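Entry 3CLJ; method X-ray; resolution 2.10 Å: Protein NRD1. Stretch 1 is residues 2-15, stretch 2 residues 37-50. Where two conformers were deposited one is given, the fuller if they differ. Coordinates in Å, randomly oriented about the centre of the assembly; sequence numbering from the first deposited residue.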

# COMPACT_ATOMS: atom_id res chain seq x y z
N ASP A 2 -2.35 16.32 12.44
CA ASP A 2 -1.32 15.64 13.23
C ASP A 2 -1.43 14.11 13.12
O ASP A 2 -2.26 13.58 12.37
CB ASP A 2 -1.28 16.12 14.69
CG ASP A 2 -2.61 15.89 15.45
OD1 ASP A 2 -3.45 15.07 15.05
OD2 ASP A 2 -2.80 16.56 16.48
N PHE A 3 -0.57 13.41 13.86
CA PHE A 3 -0.52 11.98 13.80
C PHE A 3 -1.86 11.37 14.20
O PHE A 3 -2.35 10.47 13.52
CB PHE A 3 0.63 11.35 14.61
CG PHE A 3 0.75 9.87 14.35
CD1 PHE A 3 1.11 9.41 13.08
CD2 PHE A 3 0.40 8.95 15.32
CE1 PHE A 3 1.17 8.05 12.79
CE2 PHE A 3 0.46 7.59 15.04
CZ PHE A 3 0.85 7.13 13.79
N GLN A 4 -2.43 11.85 15.30
CA GLN A 4 -3.73 11.36 15.73
C GLN A 4 -4.79 11.53 14.65
O GLN A 4 -5.61 10.64 14.49
CB GLN A 4 -4.19 11.99 17.06
CG GLN A 4 -4.15 11.03 18.27
CD GLN A 4 -4.30 9.54 17.89
OE1 GLN A 4 -5.21 9.13 17.12
NE2 GLN A 4 -3.37 8.74 18.39
N ASN A 5 -4.77 12.64 13.92
CA ASN A 5 -5.64 12.84 12.73
C ASN A 5 -5.36 11.78 11.65
O ASN A 5 -6.29 11.29 10.99
CB ASN A 5 -5.47 14.28 12.18
CG ASN A 5 -6.48 14.64 11.09
OD1 ASN A 5 -7.01 13.79 10.37
ND2 ASN A 5 -6.72 15.95 10.93
N PHE A 6 -4.08 11.44 11.44
CA PHE A 6 -3.71 10.40 10.48
C PHE A 6 -4.31 9.02 10.85
O PHE A 6 -4.90 8.35 10.01
CB PHE A 6 -2.19 10.28 10.35
CG PHE A 6 -1.76 9.23 9.33
CD1 PHE A 6 -1.62 9.57 7.98
CD2 PHE A 6 -1.54 7.89 9.71
CE1 PHE A 6 -1.22 8.61 7.03
CE2 PHE A 6 -1.15 6.95 8.78
CZ PHE A 6 -1.00 7.32 7.42
N VAL A 7 -4.14 8.64 12.11
CA VAL A 7 -4.70 7.39 12.66
C VAL A 7 -6.22 7.34 12.47
O VAL A 7 -6.73 6.38 11.87
CB VAL A 7 -4.28 7.19 14.15
CG1 VAL A 7 -5.01 6.03 14.79
CG2 VAL A 7 -2.82 6.96 14.24
N ALA A 8 -6.94 8.37 12.96
CA ALA A 8 -8.39 8.48 12.78
C ALA A 8 -8.81 8.47 11.31
O ALA A 8 -9.82 7.85 10.98
CB ALA A 8 -9.00 9.76 13.58
N THR A 9 -8.06 9.11 10.42
CA THR A 9 -8.40 9.15 9.00
C THR A 9 -8.20 7.76 8.34
O THR A 9 -9.08 7.28 7.58
CB THR A 9 -7.59 10.23 8.26
OG1 THR A 9 -7.91 11.52 8.83
CG2 THR A 9 -7.88 10.24 6.76
N LEU A 10 -7.09 7.10 8.69
CA LEU A 10 -6.91 5.71 8.32
C LEU A 10 -8.03 4.77 8.87
O LEU A 10 -8.66 4.05 8.07
CB LEU A 10 -5.48 5.21 8.64
CG LEU A 10 -5.25 3.77 8.15
CD1 LEU A 10 -5.20 3.53 6.61
CD2 LEU A 10 -4.05 3.30 8.76
N GLU A 11 -8.25 4.77 10.19
CA GLU A 11 -9.34 4.01 10.74
C GLU A 11 -10.71 4.25 10.05
O GLU A 11 -11.52 3.31 9.97
CB GLU A 11 -9.48 4.23 12.29
CG GLU A 11 -8.34 3.64 13.13
CD GLU A 11 -8.20 4.23 14.52
OE1 GLU A 11 -8.80 5.29 14.84
OE2 GLU A 11 -7.46 3.61 15.31
N SER A 12 -10.99 5.48 9.59
CA SER A 12 -12.28 5.78 8.98
C SER A 12 -12.58 5.03 7.65
O SER A 12 -13.71 5.03 7.18
CB SER A 12 -12.49 7.29 8.79
OG SER A 12 -11.62 7.79 7.78
N PHE A 13 -11.57 4.40 7.05
CA PHE A 13 -11.74 3.63 5.80
C PHE A 13 -12.67 2.44 6.00
O PHE A 13 -13.26 1.91 5.04
CB PHE A 13 -10.39 3.17 5.24
CG PHE A 13 -9.71 4.22 4.36
CD1 PHE A 13 -9.07 5.35 4.94
CD2 PHE A 13 -9.68 4.07 2.95
CE1 PHE A 13 -8.44 6.30 4.18
CE2 PHE A 13 -9.02 5.06 2.13
CZ PHE A 13 -8.40 6.18 2.76
N LYS A 14 -12.85 2.04 7.26
CA LYS A 14 -13.83 1.02 7.67
C LYS A 14 -15.27 1.50 7.54
O LYS A 14 -16.18 0.72 7.24
CB LYS A 14 -13.53 0.54 9.09
CG LYS A 14 -12.08 -0.02 9.23
CD LYS A 14 -11.71 -0.36 10.69
CE LYS A 14 -11.16 0.87 11.45
NZ LYS A 14 -11.58 1.03 12.95
N ASP A 15 -15.48 2.80 7.71
CA ASP A 15 -16.80 3.37 7.52
C ASP A 15 -17.18 3.58 6.05
O ASP A 15 -18.31 3.96 5.76
CB ASP A 15 -16.95 4.67 8.34
CG ASP A 15 -16.64 4.46 9.85
OD1 ASP A 15 -16.63 3.30 10.33
OD2 ASP A 15 -16.41 5.48 10.56
N ASP A 37 10.06 11.95 8.48
CA ASP A 37 10.84 11.65 9.71
C ASP A 37 10.20 10.54 10.59
O ASP A 37 10.91 9.69 11.11
CB ASP A 37 11.23 12.94 10.50
CG ASP A 37 10.03 13.63 11.21
OD1 ASP A 37 8.92 13.84 10.65
OD2 ASP A 37 10.23 14.03 12.37
N ILE A 38 8.87 10.52 10.68
CA ILE A 38 8.14 9.46 11.38
C ILE A 38 7.53 8.39 10.43
O ILE A 38 6.56 7.72 10.78
CB ILE A 38 7.08 10.03 12.40
CG1 ILE A 38 6.13 10.98 11.67
CG2 ILE A 38 7.81 10.67 13.68
CD1 ILE A 38 4.76 11.03 12.26
N GLU A 39 8.13 8.21 9.24
CA GLU A 39 7.62 7.23 8.29
C GLU A 39 7.49 5.84 8.92
O GLU A 39 6.66 5.04 8.49
CB GLU A 39 8.52 7.11 7.04
CG GLU A 39 9.99 6.78 7.32
CD GLU A 39 10.29 5.30 7.60
OE1 GLU A 39 11.42 4.99 8.08
OE2 GLU A 39 9.41 4.47 7.33
N SER A 40 8.31 5.55 9.93
CA SER A 40 8.35 4.20 10.45
C SER A 40 6.99 3.79 11.05
O SER A 40 6.54 2.66 10.89
CB SER A 40 9.54 4.05 11.40
OG SER A 40 9.27 3.10 12.40
N LYS A 41 6.32 4.72 11.72
CA LYS A 41 5.00 4.42 12.26
C LYS A 41 3.82 4.70 11.29
O LYS A 41 2.70 4.22 11.53
CB LYS A 41 4.82 5.01 13.68
CG LYS A 41 4.59 6.50 13.81
CD LYS A 41 4.50 6.89 15.32
CE LYS A 41 4.42 8.43 15.47
NZ LYS A 41 4.33 9.04 16.87
N ILE A 42 4.05 5.48 10.23
CA ILE A 42 3.08 5.63 9.13
C ILE A 42 3.00 4.29 8.36
O ILE A 42 1.90 3.78 8.07
CB ILE A 42 3.45 6.79 8.16
CG1 ILE A 42 3.23 8.18 8.86
CG2 ILE A 42 2.75 6.60 6.75
CD1 ILE A 42 4.19 9.31 8.39
N ILE A 43 4.17 3.73 8.09
CA ILE A 43 4.34 2.53 7.28
C ILE A 43 3.78 1.28 8.02
O ILE A 43 2.98 0.53 7.43
CB ILE A 43 5.83 2.39 6.78
CG1 ILE A 43 6.17 3.53 5.77
CG2 ILE A 43 6.14 0.97 6.21
CD1 ILE A 43 5.51 3.39 4.40
N SER A 44 4.14 1.13 9.29
CA SER A 44 3.61 0.03 10.13
C SER A 44 2.08 0.08 10.19
O SER A 44 1.40 -0.93 9.94
CB SER A 44 4.28 -0.06 11.52
OG SER A 44 3.70 0.85 12.45
N LEU A 45 1.52 1.27 10.39
CA LEU A 45 0.07 1.39 10.39
C LEU A 45 -0.63 1.00 9.09
O LEU A 45 -1.65 0.29 9.14
CB LEU A 45 -0.41 2.74 10.93
CG LEU A 45 -1.94 2.91 11.12
CD1 LEU A 45 -2.56 1.83 12.08
CD2 LEU A 45 -2.31 4.35 11.63
N ILE A 46 -0.10 1.42 7.94
CA ILE A 46 -0.75 1.13 6.67
C ILE A 46 -0.56 -0.34 6.29
O ILE A 46 -1.41 -0.92 5.65
CB ILE A 46 -0.38 2.16 5.52
CG1 ILE A 46 1.04 1.94 4.94
CG2 ILE A 46 -0.68 3.63 5.99
CD1 ILE A 46 1.40 2.86 3.73
N ILE A 47 0.57 -0.92 6.68
CA ILE A 47 0.82 -2.38 6.58
C ILE A 47 -0.23 -3.16 7.37
O ILE A 47 -0.85 -4.11 6.87
CB ILE A 47 2.25 -2.75 7.04
CG1 ILE A 47 3.28 -2.23 6.00
CG2 ILE A 47 2.40 -4.26 7.18
CD1 ILE A 47 4.74 -2.34 6.43
N ASP A 48 -0.44 -2.72 8.61
CA ASP A 48 -1.36 -3.37 9.52
C ASP A 48 -2.82 -3.16 9.10
O ASP A 48 -3.67 -4.04 9.29
CB ASP A 48 -1.08 -2.88 10.95
CG ASP A 48 0.24 -3.45 11.52
OD1 ASP A 48 0.75 -4.46 10.98
OD2 ASP A 48 0.76 -2.96 12.56
N TYR A 49 -3.11 -1.99 8.55
CA TYR A 49 -4.43 -1.75 8.01
C TYR A 49 -4.73 -2.79 6.89
O TYR A 49 -5.80 -3.39 6.86
CB TYR A 49 -4.54 -0.31 7.44
CG TYR A 49 -5.87 -0.14 6.80
CD1 TYR A 49 -7.03 -0.06 7.61
CD2 TYR A 49 -6.01 -0.15 5.41
CE1 TYR A 49 -8.31 0.07 7.01
CE2 TYR A 49 -7.24 0.01 4.81
CZ TYR A 49 -8.40 0.05 5.62
OH TYR A 49 -9.64 0.14 5.03
N SER A 50 -3.78 -2.98 5.99
CA SER A 50 -3.87 -4.05 4.97
C SER A 50 -4.12 -5.45 5.54
O SER A 50 -4.89 -6.25 5.00
CB SER A 50 -2.58 -4.06 4.11
OG SER A 50 -2.79 -4.77 2.90

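Two helices of one chain, running nearly parallel, pack through apolar and aromatic side chains, with no hydrogen bond between them. The helix at 3-11 and the helix at 39-50 are inclined to each other by 14° in their N-to-C directions, and their axes come no closer than 11.2 Å. That wide spacing leaves room for large side chains, and the contact, which buries 580 Å² in all, is made by Phe, Leu, Ile and Tyr more than by backbone. Because the helices run the same way, the pairing advances in step: the CA of Phe 6 lies 8.4 Å from the CA of Ile 42, the CA of Val 7 8.0 Å from the CA of Leu 45, and the CA of Leu 10 7.9 Å from the CA of Ile 46.

At the N-terminal end, the CA-to-CB bond of Phe 3 (chi1 t) points toward the second helix. The CA-to-CB bond of Lys 41 points sideways, but its extended chain, with chi2 to chi4 all t, runs over one face of the Phe 3 ring. Its CE sits 3.9 Å from the Phe 3 ring centroid, only 4° off the normal, and its NZ lies 4.5 Å from the same centroid, so the lysine offers both a CH-pi and a cation-pi contact. Ile 42 meets the edge of this ring, and CD1 of Ile 38 lies 4.1 Å from CD1 of Phe 3.

One turn on, the buried Phe 6 reaches three side chains: its CZ is 3.9 Å from CG2 of Ile 42 and 4.0 Å from CG2 of Ile 46, and its CE2 is 4.0 Å from CD2 of Leu 45. Ile 46 and Leu 45 both approach the ring edge. CD2 of Leu 45 also touches CG2 of Val 7, at 3.7 Å, so this one methyl touches Phe 6 and Val 7, and also Leu 10, whose CD2 is 3.5 Å from CD2 of Leu 45.

Leu 10 bridges the next turn. Its CD2 packs against CG of Leu 45 at 3.2 Å, a very short carbon-carbon approach, and also nears CB of Tyr 49, at 3.9 Å. Its CD1 lies over one face of the Tyr 49 ring, 4.1 Å from the ring centroid, in a CH-pi contact.

Tyr 49 extends the contact past the first helix to the 3-10 segment at 13-14. Its OH stands 3.1 Å from CB of Phe 13, a close contact but not a hydrogen bond, since CB is carbon. The Phe 13 side chain starts toward the second helix, but its end leads away. CG of Lys 14 lies at the Tyr 49 ring edge, 4.4 Å from CE1 of Tyr 49.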